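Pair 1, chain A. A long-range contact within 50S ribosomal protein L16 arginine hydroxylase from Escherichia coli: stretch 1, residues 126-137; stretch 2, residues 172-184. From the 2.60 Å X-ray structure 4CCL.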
# COMPACT_ATOMS: atom_id res chain seq x y z
N LEU A 126 22.44 8.58 16.02
CA LEU A 126 22.55 8.45 14.57
C LEU A 126 21.34 9.07 13.90
O LEU A 126 20.24 9.07 14.45
CB LEU A 126 22.65 6.97 14.18
CG LEU A 126 24.04 6.34 14.17
CD1 LEU A 126 23.98 4.88 13.78
CD2 LEU A 126 24.92 7.11 13.22
N ASP A 127 21.55 9.63 12.71
CA ASP A 127 20.44 10.11 11.88
C ASP A 127 20.46 9.37 10.56
O ASP A 127 21.50 8.84 10.16
CB ASP A 127 20.56 11.62 11.63
CG ASP A 127 20.18 12.45 12.84
OD1 ASP A 127 19.63 11.88 13.81
OD2 ASP A 127 20.43 13.67 12.82
N GLN A 128 19.32 9.30 9.89
CA GLN A 128 19.28 8.75 8.54
C GLN A 128 19.38 9.85 7.48
O GLN A 128 19.28 9.58 6.29
CB GLN A 128 18.03 7.89 8.31
CG GLN A 128 18.12 6.50 8.93
CD GLN A 128 19.39 5.76 8.55
OE1 GLN A 128 20.01 5.12 9.39
NE2 GLN A 128 19.77 5.84 7.28
N TYR A 129 19.57 11.08 7.94
CA TYR A 129 19.57 12.22 7.03
C TYR A 129 20.76 13.15 7.22
O TYR A 129 21.39 13.17 8.28
CB TYR A 129 18.28 13.01 7.19
CG TYR A 129 17.04 12.15 7.21
CD1 TYR A 129 16.46 11.72 6.02
CD2 TYR A 129 16.44 11.76 8.40
CE1 TYR A 129 15.33 10.92 6.03
CE2 TYR A 129 15.32 10.97 8.42
CZ TYR A 129 14.76 10.55 7.23
OH TYR A 129 13.63 9.77 7.25
N ASP A 130 21.06 13.92 6.18
CA ASP A 130 22.10 14.94 6.24
C ASP A 130 21.61 16.08 7.13
O ASP A 130 20.41 16.32 7.23
CB ASP A 130 22.39 15.49 4.85
CG ASP A 130 22.72 14.39 3.85
OD1 ASP A 130 21.77 13.79 3.29
OD2 ASP A 130 23.92 14.13 3.63
N VAL A 131 22.54 16.77 7.78
CA VAL A 131 22.18 17.91 8.61
C VAL A 131 23.30 18.95 8.64
O VAL A 131 24.48 18.60 8.59
CB VAL A 131 21.80 17.47 10.05
CG1 VAL A 131 23.02 16.93 10.80
CG2 VAL A 131 21.16 18.62 10.83
N PHE A 132 22.92 20.22 8.68
CA PHE A 132 23.88 21.29 8.94
C PHE A 132 23.58 21.86 10.31
O PHE A 132 22.47 22.34 10.56
CB PHE A 132 23.77 22.40 7.89
CG PHE A 132 24.31 22.01 6.54
CD1 PHE A 132 23.50 21.37 5.61
CD2 PHE A 132 25.62 22.30 6.19
CE1 PHE A 132 24.00 21.02 4.37
CE2 PHE A 132 26.12 21.96 4.95
CZ PHE A 132 25.30 21.32 4.04
N ILE A 133 24.54 21.80 11.22
CA ILE A 133 24.31 22.31 12.57
C ILE A 133 25.03 23.63 12.78
O ILE A 133 26.26 23.68 12.86
CB ILE A 133 24.71 21.29 13.65
CG1 ILE A 133 23.99 19.96 13.41
CG2 ILE A 133 24.40 21.84 15.03
CD1 ILE A 133 24.46 18.83 14.31
N ILE A 134 24.25 24.70 12.89
CA ILE A 134 24.77 26.05 12.99
C ILE A 134 24.85 26.50 14.44
O ILE A 134 23.85 26.50 15.16
CB ILE A 134 23.85 27.04 12.23
CG1 ILE A 134 23.64 26.58 10.79
CG2 ILE A 134 24.43 28.45 12.27
CD1 ILE A 134 22.46 27.25 10.10
N GLN A 135 26.04 26.90 14.87
CA GLN A 135 26.23 27.42 16.21
C GLN A 135 25.74 28.86 16.30
O GLN A 135 26.15 29.72 15.52
CB GLN A 135 27.69 27.33 16.64
CG GLN A 135 27.97 27.90 18.03
CD GLN A 135 27.32 27.09 19.13
OE1 GLN A 135 27.40 25.86 19.15
NE2 GLN A 135 26.66 27.78 20.06
N GLY A 136 24.85 29.11 17.26
CA GLY A 136 24.35 30.43 17.57
C GLY A 136 25.10 31.00 18.77
O GLY A 136 26.29 30.74 18.93
N THR A 137 24.40 31.78 19.59
CA THR A 137 24.98 32.31 20.82
C THR A 137 25.51 31.19 21.70
O THR A 137 24.95 30.10 21.73
CB THR A 137 23.94 33.08 21.66
OG1 THR A 137 22.97 32.16 22.18
CG2 THR A 137 23.23 34.13 20.82
N GLU A 172 35.06 22.65 19.67
CA GLU A 172 34.16 23.61 20.28
C GLU A 172 33.72 24.62 19.23
O GLU A 172 34.56 25.26 18.59
CB GLU A 172 34.85 24.35 21.42
CG GLU A 172 35.37 23.45 22.52
CD GLU A 172 36.27 24.19 23.49
OE1 GLU A 172 36.80 25.26 23.11
OE2 GLU A 172 36.44 23.71 24.63
N LEU A 173 32.41 24.76 19.04
CA LEU A 173 31.89 25.60 17.97
C LEU A 173 31.59 27.02 18.42
O LEU A 173 30.87 27.25 19.39
CB LEU A 173 30.64 24.96 17.34
CG LEU A 173 30.86 24.08 16.11
CD1 LEU A 173 32.04 23.14 16.28
CD2 LEU A 173 29.60 23.28 15.78
N GLU A 174 32.18 27.98 17.71
CA GLU A 174 31.93 29.39 17.96
C GLU A 174 30.72 29.80 17.14
O GLU A 174 30.39 29.14 16.15
CB GLU A 174 33.16 30.21 17.57
CG GLU A 174 34.50 29.60 17.99
CD GLU A 174 34.80 29.77 19.48
OE1 GLU A 174 33.91 30.24 20.22
OE2 GLU A 174 35.93 29.44 19.90
N PRO A 175 30.03 30.89 17.54
CA PRO A 175 28.88 31.36 16.75
C PRO A 175 29.25 31.63 15.29
O PRO A 175 30.24 32.30 15.02
CB PRO A 175 28.49 32.67 17.45
CG PRO A 175 29.64 33.01 18.36
CD PRO A 175 30.23 31.70 18.75
N GLY A 176 28.44 31.10 14.37
CA GLY A 176 28.71 31.21 12.95
C GLY A 176 29.27 29.94 12.35
O GLY A 176 29.23 29.75 11.13
N ASP A 177 29.80 29.06 13.20
CA ASP A 177 30.34 27.79 12.75
C ASP A 177 29.23 26.82 12.35
O ASP A 177 28.13 26.85 12.91
CB ASP A 177 31.22 27.15 13.82
CG ASP A 177 32.42 28.01 14.17
OD1 ASP A 177 32.88 28.79 13.31
OD2 ASP A 177 32.92 27.89 15.31
N ILE A 178 29.53 25.96 11.38
CA ILE A 178 28.58 24.96 10.91
C ILE A 178 29.22 23.59 10.90
O ILE A 178 30.36 23.44 10.46
CB ILE A 178 28.08 25.28 9.49
CG1 ILE A 178 27.63 26.73 9.40
CG2 ILE A 178 26.95 24.34 9.10
CD1 ILE A 178 27.33 27.17 8.00
N LEU A 179 28.50 22.60 11.39
CA LEU A 179 28.94 21.21 11.33
C LEU A 179 28.05 20.43 10.37
O LEU A 179 26.88 20.17 10.69
CB LEU A 179 28.92 20.59 12.72
CG LEU A 179 29.18 19.09 12.84
CD1 LEU A 179 30.56 18.74 12.32
CD2 LEU A 179 29.01 18.63 14.28
N TYR A 180 28.58 20.05 9.22
CA TYR A 180 27.85 19.21 8.28
C TYR A 180 28.09 17.73 8.58
O TYR A 180 29.23 17.28 8.57
CB TYR A 180 28.22 19.48 6.83
CG TYR A 180 27.71 18.39 5.91
CD1 TYR A 180 26.35 18.29 5.63
CD2 TYR A 180 28.57 17.45 5.36
CE1 TYR A 180 25.87 17.28 4.82
CE2 TYR A 180 28.09 16.44 4.55
CZ TYR A 180 26.74 16.37 4.28
OH TYR A 180 26.25 15.37 3.47
N ILE A 181 27.01 17.02 8.87
CA ILE A 181 27.04 15.57 9.09
C ILE A 181 26.21 14.79 8.07
O ILE A 181 25.00 14.98 7.99
CB ILE A 181 26.57 15.21 10.50
CG1 ILE A 181 27.23 16.14 11.53
CG2 ILE A 181 26.88 13.76 10.80
CD1 ILE A 181 26.71 15.98 12.94
N PRO A 182 26.85 13.91 7.28
CA PRO A 182 26.11 12.99 6.41
C PRO A 182 25.44 11.91 7.26
O PRO A 182 25.86 11.70 8.40
CB PRO A 182 27.20 12.35 5.54
CG PRO A 182 28.44 13.15 5.79
CD PRO A 182 28.31 13.71 7.16
N PRO A 183 24.41 11.24 6.72
CA PRO A 183 23.74 10.17 7.48
C PRO A 183 24.66 8.99 7.76
O PRO A 183 25.48 8.63 6.92
CB PRO A 183 22.61 9.74 6.54
CG PRO A 183 23.05 10.16 5.18
CD PRO A 183 23.79 11.44 5.40
N GLY A 184 24.52 8.40 8.95
CA GLY A 184 25.30 7.23 9.31
C GLY A 184 26.45 7.52 10.25
O GLY A 184 27.08 6.60 10.77
O HOH W 1 23.53 13.01 10.12

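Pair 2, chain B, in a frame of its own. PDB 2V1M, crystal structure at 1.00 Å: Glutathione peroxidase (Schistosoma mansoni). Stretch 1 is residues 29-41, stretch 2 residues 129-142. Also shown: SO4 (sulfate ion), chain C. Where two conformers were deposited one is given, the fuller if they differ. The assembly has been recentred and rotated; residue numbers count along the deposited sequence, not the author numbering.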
# COMPACT_ATOMS: atom_id res chain seq x y z
N TYR B 29 -0.41 -12.84 -3.26
CA TYR B 29 0.08 -12.50 -1.92
C TYR B 29 -0.38 -13.46 -0.83
O TYR B 29 -0.10 -13.23 0.36
CB TYR B 29 -0.29 -11.05 -1.60
CG TYR B 29 0.36 -10.09 -2.59
CD1 TYR B 29 1.72 -9.83 -2.52
CD2 TYR B 29 -0.36 -9.54 -3.63
CE1 TYR B 29 2.33 -9.01 -3.46
CE2 TYR B 29 0.24 -8.71 -4.60
CZ TYR B 29 1.60 -8.46 -4.50
OH TYR B 29 2.15 -7.65 -5.46
N ARG B 30 -1.04 -14.56 -1.21
CA ARG B 30 -1.50 -15.53 -0.21
C ARG B 30 -0.32 -16.00 0.64
O ARG B 30 0.74 -16.38 0.13
CB ARG B 30 -2.12 -16.74 -0.88
CG ARG B 30 -3.00 -17.55 0.05
CD ARG B 30 -3.84 -18.58 -0.72
NE ARG B 30 -5.04 -18.07 -1.42
CZ ARG B 30 -6.24 -17.97 -0.86
NH1 ARG B 30 -6.38 -18.25 0.42
NH2 ARG B 30 -7.31 -17.55 -1.55
N GLY B 31 -0.52 -15.98 1.95
CA GLY B 31 0.48 -16.48 2.88
C GLY B 31 1.55 -15.47 3.29
O GLY B 31 2.37 -15.81 4.14
N HIS B 32 1.53 -14.28 2.72
CA HIS B 32 2.49 -13.20 3.05
C HIS B 32 1.80 -12.08 3.78
O HIS B 32 0.63 -11.81 3.55
CB HIS B 32 3.15 -12.71 1.76
CG HIS B 32 4.09 -13.75 1.18
ND1 HIS B 32 4.30 -13.94 -0.17
CD2 HIS B 32 4.87 -14.67 1.81
CE1 HIS B 32 5.16 -14.94 -0.35
NE2 HIS B 32 5.53 -15.39 0.84
N VAL B 33 2.52 -11.43 4.68
CA VAL B 33 2.01 -10.21 5.31
C VAL B 33 2.16 -9.08 4.31
O VAL B 33 3.22 -8.96 3.69
CB VAL B 33 2.80 -9.91 6.61
CG1 VAL B 33 2.44 -8.55 7.20
CG2 VAL B 33 2.59 -11.02 7.62
N CYS B 34 1.11 -8.25 4.15
CA CYS B 34 1.17 -7.16 3.21
C CYS B 34 0.99 -5.83 3.89
O CYS B 34 0.15 -5.68 4.80
CB CYS B 34 0.10 -7.30 2.10
SG CYS B 34 0.23 -8.80 1.12
N LEU B 35 1.76 -4.85 3.43
CA LEU B 35 1.60 -3.46 3.86
C LEU B 35 1.19 -2.68 2.62
O LEU B 35 1.95 -2.62 1.65
CB LEU B 35 2.90 -2.91 4.46
CG LEU B 35 2.72 -1.51 5.08
CD1 LEU B 35 1.81 -1.54 6.33
CD2 LEU B 35 4.10 -0.93 5.39
N ILE B 36 -0.05 -2.17 2.62
CA ILE B 36 -0.64 -1.54 1.45
C ILE B 36 -0.67 -0.04 1.67
O ILE B 36 -1.30 0.44 2.67
CB ILE B 36 -2.05 -2.13 1.15
CG1 ILE B 36 -1.94 -3.66 0.99
CG2 ILE B 36 -2.61 -1.42 -0.08
CD1 ILE B 36 -3.26 -4.36 0.67
N VAL B 37 -0.02 0.69 0.77
CA VAL B 37 0.21 2.13 0.98
C VAL B 37 -0.26 2.87 -0.25
O VAL B 37 0.09 2.51 -1.37
CB VAL B 37 1.75 2.37 1.18
CG1 VAL B 37 1.99 3.86 1.55
CG2 VAL B 37 2.30 1.44 2.22
N ASN B 38 -1.08 3.93 -0.08
CA ASN B 38 -1.38 4.83 -1.19
C ASN B 38 -0.30 5.90 -1.24
O ASN B 38 0.07 6.43 -0.20
CB ASN B 38 -2.79 5.42 -1.08
CG ASN B 38 -3.00 6.27 0.19
OD1 ASN B 38 -2.92 5.75 1.32
ND2 ASN B 38 -3.30 7.56 0.01
N VAL B 39 0.24 6.16 -2.44
CA VAL B 39 1.44 6.96 -2.56
C VAL B 39 1.21 8.15 -3.49
O VAL B 39 0.21 8.24 -4.23
CB VAL B 39 2.64 6.09 -3.04
CG1 VAL B 39 2.94 5.00 -2.02
CG2 VAL B 39 2.38 5.49 -4.43
N ALA B 40 2.17 9.09 -3.43
CA ALA B 40 2.21 10.27 -4.29
C ALA B 40 3.65 10.74 -4.35
O ALA B 40 4.36 10.71 -3.32
CB ALA B 40 1.32 11.38 -3.75
N CYS B 41 4.06 11.25 -5.51
CA CYS B 41 5.45 11.70 -5.66
C CYS B 41 5.70 13.13 -5.21
O CYS B 41 6.89 13.49 -5.04
CB CYS B 41 5.91 11.58 -7.12
SG CYS B 41 6.03 9.89 -7.77
N ASN B 129 -13.00 7.91 5.30
CA ASN B 129 -12.24 8.14 4.07
C ASN B 129 -10.75 8.19 4.38
O ASN B 129 -10.32 8.63 5.44
CB ASN B 129 -12.62 9.50 3.42
CG ASN B 129 -13.85 9.41 2.53
OD1 ASN B 129 -14.57 8.40 2.56
ND2 ASN B 129 -14.07 10.44 1.72
N ILE B 130 -9.94 7.82 3.40
CA ILE B 130 -8.48 8.01 3.45
C ILE B 130 -8.23 9.52 3.55
O ILE B 130 -8.83 10.31 2.80
CB ILE B 130 -7.80 7.41 2.20
CG1 ILE B 130 -8.17 5.94 1.99
CG2 ILE B 130 -6.29 7.64 2.24
CD1 ILE B 130 -7.87 5.04 3.19
N LYS B 131 -7.35 9.91 4.46
CA LYS B 131 -7.22 11.33 4.75
C LYS B 131 -6.18 12.07 3.94
O LYS B 131 -6.33 13.28 3.72
CB LYS B 131 -6.94 11.54 6.22
CG LYS B 131 -8.14 11.22 7.08
CD LYS B 131 -7.73 11.22 8.56
CE LYS B 131 -8.90 11.06 9.51
NZ LYS B 131 -9.69 9.84 9.24
N TRP B 132 -5.13 11.39 3.50
CA TRP B 132 -4.11 12.03 2.66
C TRP B 132 -3.27 10.91 2.02
O TRP B 132 -3.53 9.71 2.24
CB TRP B 132 -3.24 13.04 3.46
CG TRP B 132 -2.64 14.10 2.59
CD1 TRP B 132 -1.31 14.29 2.32
CD2 TRP B 132 -3.34 15.09 1.83
NE1 TRP B 132 -1.15 15.34 1.43
CE2 TRP B 132 -2.38 15.84 1.11
CE3 TRP B 132 -4.71 15.44 1.69
CZ2 TRP B 132 -2.73 16.92 0.28
CZ3 TRP B 132 -5.05 16.53 0.86
CH2 TRP B 132 -4.05 17.24 0.17
N ASN B 133 -2.27 11.31 1.25
CA ASN B 133 -1.28 10.35 0.76
C ASN B 133 -0.60 9.63 1.93
O ASN B 133 -0.40 10.19 3.00
CB ASN B 133 -0.26 11.07 -0.11
CG ASN B 133 -0.90 11.94 -1.15
OD1 ASN B 133 -1.65 11.46 -2.02
ND2 ASN B 133 -0.65 13.24 -1.06
N PHE B 134 -0.17 8.39 1.65
CA PHE B 134 0.65 7.59 2.55
C PHE B 134 -0.07 7.08 3.78
O PHE B 134 0.54 6.89 4.83
CB PHE B 134 1.99 8.27 2.90
CG PHE B 134 2.83 8.52 1.67
CD1 PHE B 134 3.52 7.48 1.06
CD2 PHE B 134 2.96 9.81 1.14
CE1 PHE B 134 4.31 7.68 -0.06
CE2 PHE B 134 3.74 10.01 0.01
CZ PHE B 134 4.42 8.98 -0.60
N SER B 135 -1.38 6.81 3.67
CA SER B 135 -1.99 5.95 4.69
C SER B 135 -1.47 4.52 4.47
O SER B 135 -0.93 4.18 3.40
CB SER B 135 -3.51 5.96 4.54
OG SER B 135 -4.14 5.57 5.74
N LYS B 136 -1.59 3.68 5.51
CA LYS B 136 -1.09 2.30 5.48
C LYS B 136 -2.12 1.34 6.03
O LYS B 136 -2.71 1.60 7.09
CB LYS B 136 0.23 2.13 6.26
CG LYS B 136 1.39 2.97 5.77
CD LYS B 136 1.53 4.37 6.43
CE LYS B 136 2.74 5.08 5.85
NZ LYS B 136 2.86 6.50 6.29
N PHE B 137 -2.31 0.20 5.35
CA PHE B 137 -3.10 -0.92 5.89
C PHE B 137 -2.20 -2.13 6.02
O PHE B 137 -1.43 -2.46 5.08
CB PHE B 137 -4.29 -1.28 4.99
CG PHE B 137 -5.39 -0.27 5.00
CD1 PHE B 137 -6.51 -0.43 5.81
CD2 PHE B 137 -5.32 0.87 4.19
CE1 PHE B 137 -7.55 0.49 5.79
CE2 PHE B 137 -6.35 1.79 4.16
CZ PHE B 137 -7.45 1.62 4.98
N LEU B 138 -2.29 -2.81 7.16
CA LEU B 138 -1.52 -4.01 7.43
C LEU B 138 -2.48 -5.21 7.33
O LEU B 138 -3.54 -5.26 7.97
CB LEU B 138 -0.92 -3.93 8.82
CG LEU B 138 -0.10 -5.12 9.28
CD1 LEU B 138 1.09 -5.38 8.34
CD2 LEU B 138 0.37 -4.93 10.72
N VAL B 139 -2.06 -6.18 6.50
CA VAL B 139 -2.86 -7.35 6.12
C VAL B 139 -2.08 -8.59 6.53
O VAL B 139 -0.88 -8.74 6.20
CB VAL B 139 -3.11 -7.32 4.61
CG1 VAL B 139 -3.92 -8.57 4.15
CG2 VAL B 139 -3.81 -6.04 4.17
N ASP B 140 -2.76 -9.49 7.24
CA ASP B 140 -2.10 -10.70 7.73
C ASP B 140 -1.90 -11.76 6.61
O ASP B 140 -2.26 -11.56 5.44
CB ASP B 140 -2.86 -11.22 8.96
CG ASP B 140 -4.20 -11.90 8.64
OD1 ASP B 140 -4.52 -12.16 7.45
OD2 ASP B 140 -4.92 -12.16 9.64
N ARG B 141 -1.29 -12.87 7.02
CA ARG B 141 -0.97 -13.96 6.08
C ARG B 141 -2.20 -14.67 5.50
O ARG B 141 -2.03 -15.48 4.58
CB ARG B 141 -0.08 -14.98 6.73
CG ARG B 141 1.36 -14.46 7.04
CD ARG B 141 2.21 -15.58 7.59
NE ARG B 141 3.57 -15.23 8.03
CZ ARG B 141 4.63 -15.15 7.22
NH1 ARG B 141 4.51 -15.27 5.91
NH2 ARG B 141 5.85 -14.93 7.72
N GLN B 142 -3.39 -14.38 6.05
CA GLN B 142 -4.67 -14.88 5.53
C GLN B 142 -5.45 -13.80 4.78
O GLN B 142 -6.63 -13.97 4.46
CB GLN B 142 -5.52 -15.50 6.66
CG GLN B 142 -4.93 -16.78 7.20
CD GLN B 142 -3.73 -16.56 8.11
OE1 GLN B 142 -3.76 -15.73 9.01
NE2 GLN B 142 -2.69 -17.34 7.88
S SO4 C . -6.74 7.51 9.44
O1 SO4 C . -8.11 7.66 8.82
O2 SO4 C . -6.84 8.07 10.81
O3 SO4 C . -6.44 6.07 9.47
O4 SO4 C . -5.76 8.30 8.69
O HOH W 2 -1.99 -12.19 2.71
O HOH W 3 -1.98 8.72 -2.31

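Both pairs are two-stranded antiparallel ladders. The strands run at 164° in pair 1 and 163° in pair 2, with axes approaching to 4.5 and 4.7 Å, and fourteen central residues superpose with an RMSD of 0.4 Å over N, CA and C. The register is the same: the bridges Val A131–Ile A181, Phe A132–Tyr A180, Ile A133–Leu A179 and Ile A134–Ile A178 match Cys B34–Val B139, Leu B35–Leu B138, Ile B36–Phe B137 and Val B37–Lys B136. Hydrogen-bonded and non-hydrogen-bonded pairs alternate identically. Thus Ile A133 N to Leu A179 O (2.9 Å) corresponds to Ile B36 N to Phe B137 O (2.8 Å), and each is answered by the reciprocal bond.

On the face carrying Phe A132, Ile A134, Ile A178 and Tyr A180, side chains differ in chemistry. In pair 1 two aromatic rings meet obliquely, with centroids 4.9 Å apart, planes at 39° and Phe A132 CZ 3.6 Å from Tyr A180 CD1. Tyr A180 OH also donates to Asp A130 OD2 at 2.6 Å, so a polar link extends this packing past the strand. Pair 2 places leucines at both aromatic positions. Val B33, the match of Asp A130, replaces the polar link with an apolar contact, Val B33 CG1 to Leu B138 CD1 at 3.6 Å. Lys B136 takes the place of Ile A178; its CG lies 4.0 Å from Val B37 CG2, while NZ donates to Phe B134 O (2.8 Å) within its own stretch.

On the other face three of the four positions agree closely, with side-chain centres within 1.1 Å, but Leu A179 gives way to the larger Phe B137 and the centres separate by 2.8 Å. Ile A133 and Ile B36 share m,t rotamers and side-chain centres 0.5 Å apart; Ile A133 CD1 lies 3.9 Å from Ile A181 CD1, and Ile B36 CD1 the same distance from Val B139 CG2.

Beyond the bridges, Gly A176 N donates to Gln A135 O at 2.9 Å, and the matching Phe B134 N donates to Asn B38 O at 2.7 Å. Both donor residues have positive phi (103° and 70°). At Gly A176 an ideal CB would jam against the preceding carbonyl oxygen; Phe B134 instead carries a ring whose face receives Val B39 CA, 4.2 Å from its centroid. Gln A135 N bonds Asp A177 O at 2.9 Å, whereas Asn B38 N reaches Ser B135 O only weakly at 3.5 Å. Asn B38 adds a side-chain bond across the stretches, ND2 to Trp B132 O at 3.1 Å; Gln A135 NE2 instead bonds Gly A136 O, at 3.2 Å, in its own stretch.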